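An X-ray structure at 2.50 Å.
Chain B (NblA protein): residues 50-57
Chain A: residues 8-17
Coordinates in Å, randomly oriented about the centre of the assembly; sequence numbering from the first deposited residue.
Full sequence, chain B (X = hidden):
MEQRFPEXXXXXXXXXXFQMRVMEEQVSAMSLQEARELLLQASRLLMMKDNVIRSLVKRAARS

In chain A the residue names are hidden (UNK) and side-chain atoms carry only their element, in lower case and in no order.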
# COMPACT_ATOMS: atom_id res chain seq x y z
N ASP B 50 7.47 1.25 2.67
CA ASP B 50 8.63 1.93 2.08
C ASP B 50 9.67 2.23 3.15
O ASP B 50 10.86 2.00 2.94
CB ASP B 50 8.22 3.23 1.38
CG ASP B 50 7.90 3.02 -0.10
OD1 ASP B 50 8.47 2.09 -0.73
OD2 ASP B 50 7.09 3.82 -0.64
N ASN B 51 9.21 2.72 4.30
CA ASN B 51 10.10 3.03 5.42
C ASN B 51 10.87 1.81 5.92
O ASN B 51 12.10 1.88 6.11
CB ASN B 51 9.31 3.70 6.54
CG ASN B 51 8.87 5.11 6.16
OD1 ASN B 51 9.45 5.72 5.25
ND2 ASN B 51 7.84 5.62 6.84
N VAL B 52 10.16 0.70 6.11
CA VAL B 52 10.79 -0.57 6.47
C VAL B 52 11.86 -0.96 5.44
O VAL B 52 13.00 -1.29 5.81
CB VAL B 52 9.74 -1.69 6.57
CG1 VAL B 52 10.42 -3.04 6.66
CG2 VAL B 52 8.82 -1.45 7.77
N ILE B 53 11.51 -0.91 4.15
CA ILE B 53 12.42 -1.31 3.07
C ILE B 53 13.67 -0.43 3.12
O ILE B 53 14.79 -0.91 2.93
CB ILE B 53 11.71 -1.27 1.68
CG1 ILE B 53 10.68 -2.42 1.57
CG2 ILE B 53 12.73 -1.34 0.51
CD1 ILE B 53 11.27 -3.85 1.60
N ARG B 54 13.47 0.85 3.42
CA ARG B 54 14.55 1.83 3.54
C ARG B 54 15.50 1.49 4.69
O ARG B 54 16.72 1.66 4.57
CB ARG B 54 13.96 3.24 3.72
CG ARG B 54 14.89 4.38 3.28
CD ARG B 54 14.10 5.64 2.82
NE ARG B 54 13.33 5.39 1.59
CZ ARG B 54 12.00 5.42 1.48
NH1 ARG B 54 11.22 5.71 2.53
NH2 ARG B 54 11.44 5.17 0.30
N SER B 55 14.95 0.98 5.79
CA SER B 55 15.74 0.63 6.96
C SER B 55 16.55 -0.62 6.73
O SER B 55 17.74 -0.67 7.08
CB SER B 55 14.84 0.43 8.16
OG SER B 55 14.19 1.65 8.46
N LEU B 56 15.92 -1.63 6.14
CA LEU B 56 16.58 -2.90 5.85
C LEU B 56 17.75 -2.70 4.92
O LEU B 56 18.82 -3.30 5.09
CB LEU B 56 15.60 -3.91 5.26
CG LEU B 56 14.53 -4.46 6.21
CD1 LEU B 56 13.41 -5.12 5.42
CD2 LEU B 56 15.14 -5.43 7.21
N VAL B 57 17.56 -1.83 3.94
CA VAL B 57 18.59 -1.53 2.96
C VAL B 57 19.73 -0.82 3.66
O VAL B 57 20.91 -1.15 3.45
CB VAL B 57 18.02 -0.69 1.79
CG1 VAL B 57 19.14 -0.05 0.94
CG2 VAL B 57 17.12 -1.56 0.92
N UNK A 8 13.82 -0.95 12.96
CA UNK A 8 13.44 -0.36 11.67
C UNK A 8 12.49 0.84 11.80
O UNK A 8 11.71 0.94 12.76
c UNK A 8 13.46 -2.81 10.74
c UNK A 8 12.81 -1.42 10.77
c UNK A 8 14.84 -2.82 10.06
c UNK A 8 12.54 -3.83 10.09
N UNK A 9 12.58 1.76 10.84
CA UNK A 9 11.69 2.91 10.79
C UNK A 9 10.35 2.58 10.16
O UNK A 9 10.32 1.86 9.14
n UNK A 9 14.74 4.48 10.14
c UNK A 9 13.57 4.61 10.76
o UNK A 9 13.47 5.14 11.87
c UNK A 9 12.36 4.07 10.04
N UNK A 10 9.27 3.01 10.78
CA UNK A 10 7.92 2.68 10.33
C UNK A 10 7.00 3.90 10.27
O UNK A 10 6.11 3.97 9.41
c UNK A 10 7.26 1.58 11.21
c UNK A 10 7.95 0.24 11.03
c UNK A 10 5.78 1.44 10.92
N UNK A 11 7.22 4.86 11.17
CA UNK A 11 6.41 6.09 11.21
C UNK A 11 6.56 6.96 9.97
O UNK A 11 7.64 7.01 9.36
o UNK A 11 5.34 5.56 13.72
c UNK A 11 6.32 6.35 13.71
c UNK A 11 6.78 6.94 12.42
o UNK A 11 6.97 6.70 14.74
N UNK A 12 5.48 7.64 9.58
CA UNK A 12 5.55 8.66 8.55
C UNK A 12 6.34 9.87 9.02
O UNK A 12 6.37 10.18 10.21
c UNK A 12 3.49 8.24 7.02
c UNK A 12 3.56 6.76 7.36
c UNK A 12 2.05 8.67 6.79
c UNK A 12 4.14 9.08 8.12
N UNK A 13 6.88 10.61 8.08
CA UNK A 13 8.01 11.44 8.33
C UNK A 13 7.76 12.92 8.55
O UNK A 13 8.63 13.61 9.01
c UNK A 13 9.14 11.19 7.33
o UNK A 13 8.82 11.46 5.99
N UNK A 14 6.58 13.43 8.25
CA UNK A 14 6.44 14.85 7.98
C UNK A 14 7.09 15.23 6.68
O UNK A 14 8.29 15.35 6.59
c UNK A 14 7.40 19.12 7.54
c UNK A 14 5.83 19.23 9.28
c UNK A 14 7.06 15.72 9.07
c UNK A 14 6.90 17.19 8.80
c UNK A 14 6.52 19.83 8.30
c UNK A 14 6.00 17.93 9.53
c UNK A 14 7.59 17.81 7.78
N UNK A 15 6.32 15.43 5.67
CA UNK A 15 6.76 15.08 4.33
C UNK A 15 6.22 13.83 3.71
O UNK A 15 5.81 13.87 2.60
c UNK A 15 8.21 15.43 3.99
o UNK A 15 10.60 16.48 4.83
o UNK A 15 10.62 15.10 6.45
c UNK A 15 10.22 15.46 5.35
c UNK A 15 9.23 14.62 4.63
N UNK A 16 6.15 12.75 4.45
CA UNK A 16 5.21 11.71 4.16
C UNK A 16 3.89 11.99 4.76
O UNK A 16 2.88 11.60 4.27
o UNK A 16 7.17 8.35 5.58
c UNK A 16 5.70 10.38 4.68
n UNK A 16 7.27 7.55 3.59
c UNK A 16 6.69 9.75 3.85
c UNK A 16 7.07 8.49 4.41
N UNK A 17 3.92 12.67 5.86
CA UNK A 17 2.70 13.07 6.52
C UNK A 17 2.02 14.18 5.68
O UNK A 17 0.78 14.21 5.54
c UNK A 17 1.87 13.47 8.93
o UNK A 17 0.11 11.85 8.92
c UNK A 17 3.02 13.49 7.95
o UNK A 17 2.06 11.24 9.80
c UNK A 17 1.32 12.08 9.23

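Chain B offers one face of a helix, and a mostly loop segment near the N-terminus of the second copy of the protein packs against it.

Position 8 carries four carbons, forked at the second. One tip lies 4.1 Å from CG1 of Val52(B); the other reaches CB of Ser55(B) at 3.8 Å and CD2 of Leu56(B) at 3.9 Å. An unbranched first carbon followed by a fork is leucine, Leu8(A), straddling one turn of the helix.

Position 9 has two carbons, the second carrying one oxygen and one nitrogen. Its backbone N donates to OG of Ser55(B) at 2.9 Å with a nearly straight angle, and its side-chain nitrogen adds a weak bond to the same OG at 3.3 Å. Its backbone O sits 3.2 Å from N of Val52(B), but the angle is too poor for a hydrogen bond. The short amide is Asn9(A).

At position 10 three carbons fork at the first. CA to CB points away from the helix, yet one methyl comes within 3.8 Å of CG2 of Val52(B). Branching at CB with nothing beyond the two methyls gives Val10(A).

Position 11 shows two carbons, the second bearing two oxygens. Its side chain stays clear of chain B, while its backbone O lies 2.9 Å from ND2 of Asn51(B), badly angled for a bond. The short carboxylate is Asp11(A).

Position 12 has four carbons forked at the second. Its CA-to-CB bond points away, but the end of the side chain comes nearer, one tip 4.5 Å from ND2 of Asn51(B); this is again leucine, Leu12(A).

Position 13 is one carbon and one oxygen. It does not touch chain B; its oxygen instead accepts a weak bond from the backbone N of position 16 at 3.3 Å. This is Ser13(A).

Position 14, one carbon and a six-carbon ring, lies far from the helix and is Phe14(A). Position 15 has three carbons, the third with two oxygens, poorly ordered and also out of reach: Glu15(A).

Position 16 carries three carbons, the last holding one oxygen and one nitrogen. The oxygen accepts from ND2 of Asn51(B) at 3.1 Å, and the nitrogen gives a weak bond to OD1 of Asn51(B) at 3.3 Å. This longer amide is Gln16(A), its extended chi2 carrying the amide group to its partner.

Position 17 has three carbons and a terminal pair of oxygens, makes no contact here, and is Glu17(A).

The rule is a polar pair set one turn apart, with apolar packing beside it. Asn51(B) and Ser55(B) both point toward chain A. Ser55(B) OG donates to its own helix, at O of Asn51(B) 3.2 Å away, and so is free to accept from the backbone N of Asn9(A). Asn51(B) meets Gln16(A) amide to amide, a pairing in which each group both gives and accepts. Val52(B) and Leu56(B), whose CA-to-CB bonds point sideways, supply the greasy strip for Leu8(A) and, at Val52(B), Val10(A).

Chain A 8-17: LNVDLSFEQE
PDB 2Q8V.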